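Local coordinates for protein deseasin MCP-01 (PDB 3VV3) that cleaves peptide bonds as a serine protease of the subtilisin family and degrades collagen, at residues Val133-Phe137 and Cys152-Met156; Ile194-Ala200 and Asn221-Ala226. All coordinates share one frame; numbering follows the deposited sequence.

Interaction 1: Val133-Phe137 and Cys152-Met156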
loop_
_atom_site.group_PDB
_atom_site.type_symbol
_atom_site.label_atom_id
_atom_site.label_comp_id
_atom_site.label_asym_id
_atom_site.label_seq_id
_atom_site.Cartn_x
_atom_site.Cartn_y
_atom_site.Cartn_z
ATOM N N VAL A 133 11.013 -5.354 -18.721
ATOM C CA VAL A 133 11.277 -6.714 -18.248
ATOM C C VAL A 133 10.970 -6.806 -16.756
ATOM O O VAL A 133 11.357 -5.936 -15.975
ATOM C CB VAL A 133 12.744 -7.162 -18.524
ATOM C CG1 VAL A 133 13.743 -6.099 -18.092
ATOM C CG2 VAL A 133 13.039 -8.505 -17.843
ATOM N N GLY A 134 10.255 -7.854 -16.361
ATOM C CA GLY A 134 9.865 -7.981 -14.969
ATOM C C GLY A 134 10.674 -9.008 -14.218
ATOM O O GLY A 134 11.055 -10.037 -14.774
ATOM N N CYS A 135 10.961 -8.715 -12.954
ATOM C CA CYS A 135 11.401 -9.750 -12.028
ATOM C C CYS A 135 10.502 -9.685 -10.801
ATOM O O CYS A 135 10.450 -8.670 -10.097
ATOM C CB CYS A 135 12.871 -9.594 -11.631
ATOM S SG CYS A 135 13.460 -10.953 -10.572
ATOM N N LYS A 136 9.771 -10.770 -10.591
ATOM C CA LYS A 136 8.832 -10.897 -9.492
ATOM C C LYS A 136 9.548 -11.502 -8.296
ATOM O O LYS A 136 9.937 -12.671 -8.337
ATOM C CB LYS A 136 7.668 -11.794 -9.938
ATOM C CG LYS A 136 6.693 -12.189 -8.837
ATOM C CD LYS A 136 5.532 -12.998 -9.420
ATOM C CE LYS A 136 4.522 -13.351 -8.334
ATOM N NZ LYS A 136 3.932 -12.108 -7.717
ATOM N N PHE A 137 9.752 -10.712 -7.239
ATOM C CA PHE A 137 10.315 -11.250 -5.997
ATOM C C PHE A 137 9.316 -11.154 -4.839
ATOM O O PHE A 137 9.582 -11.655 -3.750
ATOM C CB PHE A 137 11.661 -10.590 -5.620
ATOM C CG PHE A 137 11.525 -9.268 -4.898
ATOM C CD1 PHE A 137 11.141 -8.122 -5.583
ATOM C CD2 PHE A 137 11.789 -9.176 -3.538
ATOM C CE1 PHE A 137 11.018 -6.897 -4.921
ATOM C CE2 PHE A 137 11.675 -7.953 -2.868
ATOM C CZ PHE A 137 11.287 -6.815 -3.563
ATOM N N CYS A 152 16.896 -10.798 -8.362
ATOM C CA CYS A 152 16.367 -9.919 -9.405
ATOM C C CYS A 152 17.425 -8.974 -9.952
ATOM O O CYS A 152 17.575 -8.832 -11.165
ATOM C CB CYS A 152 15.175 -9.110 -8.882
ATOM S SG CYS A 152 13.663 -10.096 -8.743
ATOM N N ILE A 153 18.147 -8.313 -9.057
ATOM C CA ILE A 153 19.189 -7.386 -9.492
ATOM C C ILE A 153 20.263 -8.112 -10.303
ATOM O O ILE A 153 20.635 -7.666 -11.385
ATOM C CB ILE A 153 19.803 -6.616 -8.304
ATOM C CG1 ILE A 153 18.711 -5.805 -7.599
ATOM C CG2 ILE A 153 20.945 -5.710 -8.783
ATOM C CD1 ILE A 153 19.084 -5.325 -6.207
ATOM N N ASP A 154 20.728 -9.248 -9.794
ATOM C CA ASP A 154 21.707 -10.053 -10.520
ATOM C C ASP A 154 21.187 -10.453 -11.906
ATOM O O ASP A 154 21.939 -10.448 -12.887
ATOM C CB ASP A 154 22.064 -11.315 -9.726
ATOM C CG ASP A 154 22.883 -11.021 -8.472
ATOM O OD1 ASP A 154 23.296 -9.861 -8.253
ATOM O OD2 ASP A 154 23.118 -11.978 -7.700
ATOM N N TYR A 155 19.910 -10.817 -11.985
ATOM C CA TYR A 155 19.315 -11.219 -13.267
ATOM C C TYR A 155 19.356 -10.073 -14.265
ATOM O O TYR A 155 19.749 -10.250 -15.421
ATOM C CB TYR A 155 17.864 -11.675 -13.068
ATOM C CG TYR A 155 17.071 -11.911 -14.340
ATOM C CD1 TYR A 155 17.232 -13.082 -15.077
ATOM C CD2 TYR A 155 16.119 -10.988 -14.777
ATOM C CE1 TYR A 155 16.498 -13.312 -16.238
ATOM C CE2 TYR A 155 15.372 -11.217 -15.941
ATOM C CZ TYR A 155 15.570 -12.382 -16.658
ATOM O OH TYR A 155 14.837 -12.623 -17.797
ATOM N N MET A 156 18.946 -8.895 -13.809
ATOM C CA MET A 156 18.927 -7.710 -14.660
ATOM C C MET A 156 20.337 -7.326 -15.100
ATOM O O MET A 156 20.558 -6.951 -16.258
ATOM C CB MET A 156 18.260 -6.538 -13.915
ATOM C CG MET A 156 16.800 -6.799 -13.527
ATOM S SD MET A 156 15.686 -6.762 -14.953
ATOM C CE MET A 156 14.115 -7.060 -14.137
#

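Interaction 2: Ile194-Ala200 and Asn221-Ala226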
loop_
_atom_site.group_PDB
_atom_site.type_symbol
_atom_site.label_atom_id
_atom_site.label_comp_id
_atom_site.label_asym_id
_atom_site.label_seq_id
_atom_site.Cartn_x
_atom_site.Cartn_y
_atom_site.Cartn_z
ATOM N N ILE A 194 23.942 0.809 -14.771
ATOM C CA ILE A 194 22.509 0.766 -14.499
ATOM C C ILE A 194 22.144 1.760 -13.400
ATOM O O ILE A 194 22.825 1.852 -12.381
ATOM C CB ILE A 194 22.081 -0.654 -14.085
ATOM C CG1 ILE A 194 22.374 -1.630 -15.229
ATOM C CG2 ILE A 194 20.590 -0.693 -13.700
ATOM C CD1 ILE A 194 22.118 -3.096 -14.876
ATOM N N LEU A 195 21.069 2.505 -13.632
ATOM C CA LEU A 195 20.551 3.457 -12.660
ATOM C C LEU A 195 19.511 2.747 -11.808
ATOM O O LEU A 195 18.595 2.128 -12.341
ATOM C CB LEU A 195 19.896 4.626 -13.395
ATOM C CG LEU A 195 19.256 5.731 -12.556
ATOM C CD1 LEU A 195 20.341 6.599 -11.940
ATOM C CD2 LEU A 195 18.331 6.566 -13.436
ATOM N N PHE A 196 19.653 2.847 -10.486
ATOM C CA PHE A 196 18.823 2.105 -9.537
ATOM C C PHE A 196 17.885 3.105 -8.883
ATOM O O PHE A 196 18.277 3.794 -7.943
ATOM C CB PHE A 196 19.724 1.448 -8.471
ATOM C CG PHE A 196 19.007 0.485 -7.538
ATOM C CD1 PHE A 196 18.287 0.953 -6.448
ATOM C CD2 PHE A 196 19.086 -0.889 -7.745
ATOM C CE1 PHE A 196 17.643 0.068 -5.586
ATOM C CE2 PHE A 196 18.441 -1.781 -6.893
ATOM C CZ PHE A 196 17.721 -1.302 -5.815
ATOM N N VAL A 197 16.658 3.200 -9.392
ATOM C CA VAL A 197 15.695 4.165 -8.867
ATOM C C VAL A 197 14.921 3.528 -7.718
ATOM O O VAL A 197 14.462 2.397 -7.839
ATOM C CB VAL A 197 14.717 4.618 -9.958
ATOM C CG1 VAL A 197 13.920 5.828 -9.486
ATOM C CG2 VAL A 197 15.483 4.944 -11.240
ATOM N N ALA A 198 14.783 4.243 -6.603
ATOM C CA ALA A 198 14.221 3.643 -5.392
ATOM C C ALA A 198 13.281 4.599 -4.669
ATOM O O ALA A 198 13.519 5.800 -4.645
ATOM C CB ALA A 198 15.344 3.203 -4.448
ATOM N N ALA A 199 12.230 4.048 -4.070
ATOM C CA ALA A 199 11.200 4.836 -3.403
ATOM C C ALA A 199 11.653 5.239 -2.007
ATOM O O ALA A 199 12.252 4.433 -1.292
ATOM C CB ALA A 199 9.927 4.025 -3.306
ATOM N N ALA A 200 11.342 6.469 -1.602
ATOM C CA ALA A 200 11.816 6.957 -0.309
ATOM C C ALA A 200 11.028 6.392 0.883
ATOM O O ALA A 200 11.526 6.394 2.007
ATOM C CB ALA A 200 11.823 8.489 -0.270
ATOM N N ASN A 221 24.821 5.161 -7.868
ATOM C CA ASN A 221 23.803 4.956 -8.904
ATOM C C ASN A 221 22.388 4.814 -8.338
ATOM O O ASN A 221 21.434 4.595 -9.082
ATOM C CB ASN A 221 24.134 3.743 -9.778
ATOM C CG ASN A 221 24.129 2.450 -8.992
ATOM O OD1 ASN A 221 24.540 2.419 -7.830
ATOM N ND2 ASN A 221 23.665 1.374 -9.620
ATOM N N VAL A 222 22.252 4.929 -7.023
ATOM C CA VAL A 222 20.926 4.920 -6.411
ATOM C C VAL A 222 20.303 6.311 -6.517
ATOM O O VAL A 222 20.918 7.302 -6.125
ATOM C CB VAL A 222 20.990 4.485 -4.924
ATOM C CG1 VAL A 222 19.659 4.726 -4.219
ATOM C CG2 VAL A 222 21.413 3.012 -4.811
ATOM N N LEU A 223 19.091 6.380 -7.063
ATOM C CA LEU A 223 18.375 7.642 -7.176
ATOM C C LEU A 223 17.090 7.502 -6.360
ATOM O O LEU A 223 16.210 6.731 -6.715
ATOM C CB LEU A 223 18.095 7.959 -8.648
ATOM C CG LEU A 223 17.203 9.159 -8.998
ATOM C CD1 LEU A 223 17.682 10.433 -8.316
ATOM C CD2 LEU A 223 17.131 9.346 -10.506
ATOM N N SER A 224 17.022 8.224 -5.241
ATOM C CA SER A 224 15.975 8.036 -4.232
ATOM C C SER A 224 14.900 9.086 -4.384
ATOM O O SER A 224 15.198 10.284 -4.410
ATOM C CB SER A 224 16.551 8.131 -2.806
ATOM O OG SER A 224 17.489 7.107 -2.572
ATOM N N ILE A 225 13.648 8.641 -4.442
ATOM C CA ILE A 225 12.561 9.514 -4.882
ATOM C C ILE A 225 11.472 9.737 -3.827
ATOM O O ILE A 225 10.891 8.784 -3.316
ATOM C CB ILE A 225 11.925 8.950 -6.171
ATOM C CG1 ILE A 225 13.002 8.775 -7.258
ATOM C CG2 ILE A 225 10.782 9.836 -6.641
ATOM C CD1 ILE A 225 13.810 10.032 -7.520
ATOM N N ALA A 226 11.212 11.005 -3.505
ATOM C CA ALA A 226 10.079 11.377 -2.658
ATOM C C ALA A 226 8.867 11.607 -3.545
ATOM O O ALA A 226 9.001 11.801 -4.763
ATOM C CB ALA A 226 10.401 12.642 -1.845
#

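Interaction 1: Val133-Phe137 and Cys152-Met156
A disulfide between C135 and C152 ties strand 131-136 to helix 146-161, the helix that follows it in chain order and packs on the parallel sheet of the subtilase fold. Over the two segments the helix runs back nearly antiparallel to the strand, at 154°, with their axes 9.1 Å apart. The SG atoms of C135 and C152 are bonded at 2.0 Å, with the C-S-S-C torsion at -75°. C135 throws its sulfur opposite its own backbone N (chi1 -176°), off the strand toward the helix, while the sulfur of C152 stays beside its own N. Just past the end of the strand, F137 CB rests 3.7 Å from C152 SG, and the same sulfur makes an oblique sulfur-aromatic contact with the F137 ring. That ring also meets W173 edge-to-face. One turn along the helix from C152, the M156 chain bends at chi2 and reaches to the strand, its end meeting that of V133 tip to tip, SD to CG1 at 3.8 Å. Y155 presents a ring edge instead: CE2 lies 4.1 Å from V133 CG2, with the methyl near the ring plane. V133 thus splits its two branches, CG1 to the thioether and CG2 to the aromatic ring. The Y155 hydroxyl is hydrogen-bonded to D86, a ligand of one of the calcium ions. The M156 methyl, CE, lies against the backbone itself, 3.5 Å from V133 O and 3.8 Å from C135 N.

Interaction 2: Ile194-Ala200 and Asn221-Ala226
F196 lies side by side with V222, the two side chains pointing the same way, and its CD1 is 4.1 Å from V222 CG2, a methyl that sits oblique to the ring. I186 of helix 180-191 touches both side chains. On the other face of the sheet V197 and I225 cross, CG1 to CG1 at 3.8 Å, and L195 CD1 reaches L223 CB at 4.2 Å; helices 269-284 and 292-301 pack there. Strands 195-199 and 222-228 are parallel neighbours in the seven-stranded sheet of the subtilisin-type alpha/beta fold, and the two segments are twisted by 24°. Backbone bonds zigzag between them from F196 N to N221 O, through L223 N to F196 O, A198 N to L223 O and I225 N to A198 O, to A200 N with I225 O. N221 adds a side-chain bond at the start: its ND2 donates to I194 O at 2.9 Å, nearly straight (171°) and with I194 O lying in the plane of the N221 amide, and also bonds S189 OG. A leucine in place of N221 would probably leave the carbonyl of buried I194 without this donor and S189 without its amide partner. At the far end A200 CB closes to 3.2 Å from I225 O, the same carbonyl that accepts the A200 N-H.

Interactions 1 and 2 both involve the same parallel sheet, their centres about 16 Å apart, with strands 45-50 and 166-171 between strand 131-136 of the first and strand 195-199 of the second. They touch directly: I153 of helix 146-161, turned away from 133-137, sets CD1 3.7 Å from F196 CE2, so the helix fixed by the disulfide also packs against the ring of interaction 2. Both come near the probable Ser-His-Asp triad of D50, H105 and S270, without touching it: interaction 1 through F137, interaction 2 through A199. In interaction 1, the side chain of Y155 is also about 6 Å from a bound calcium ion.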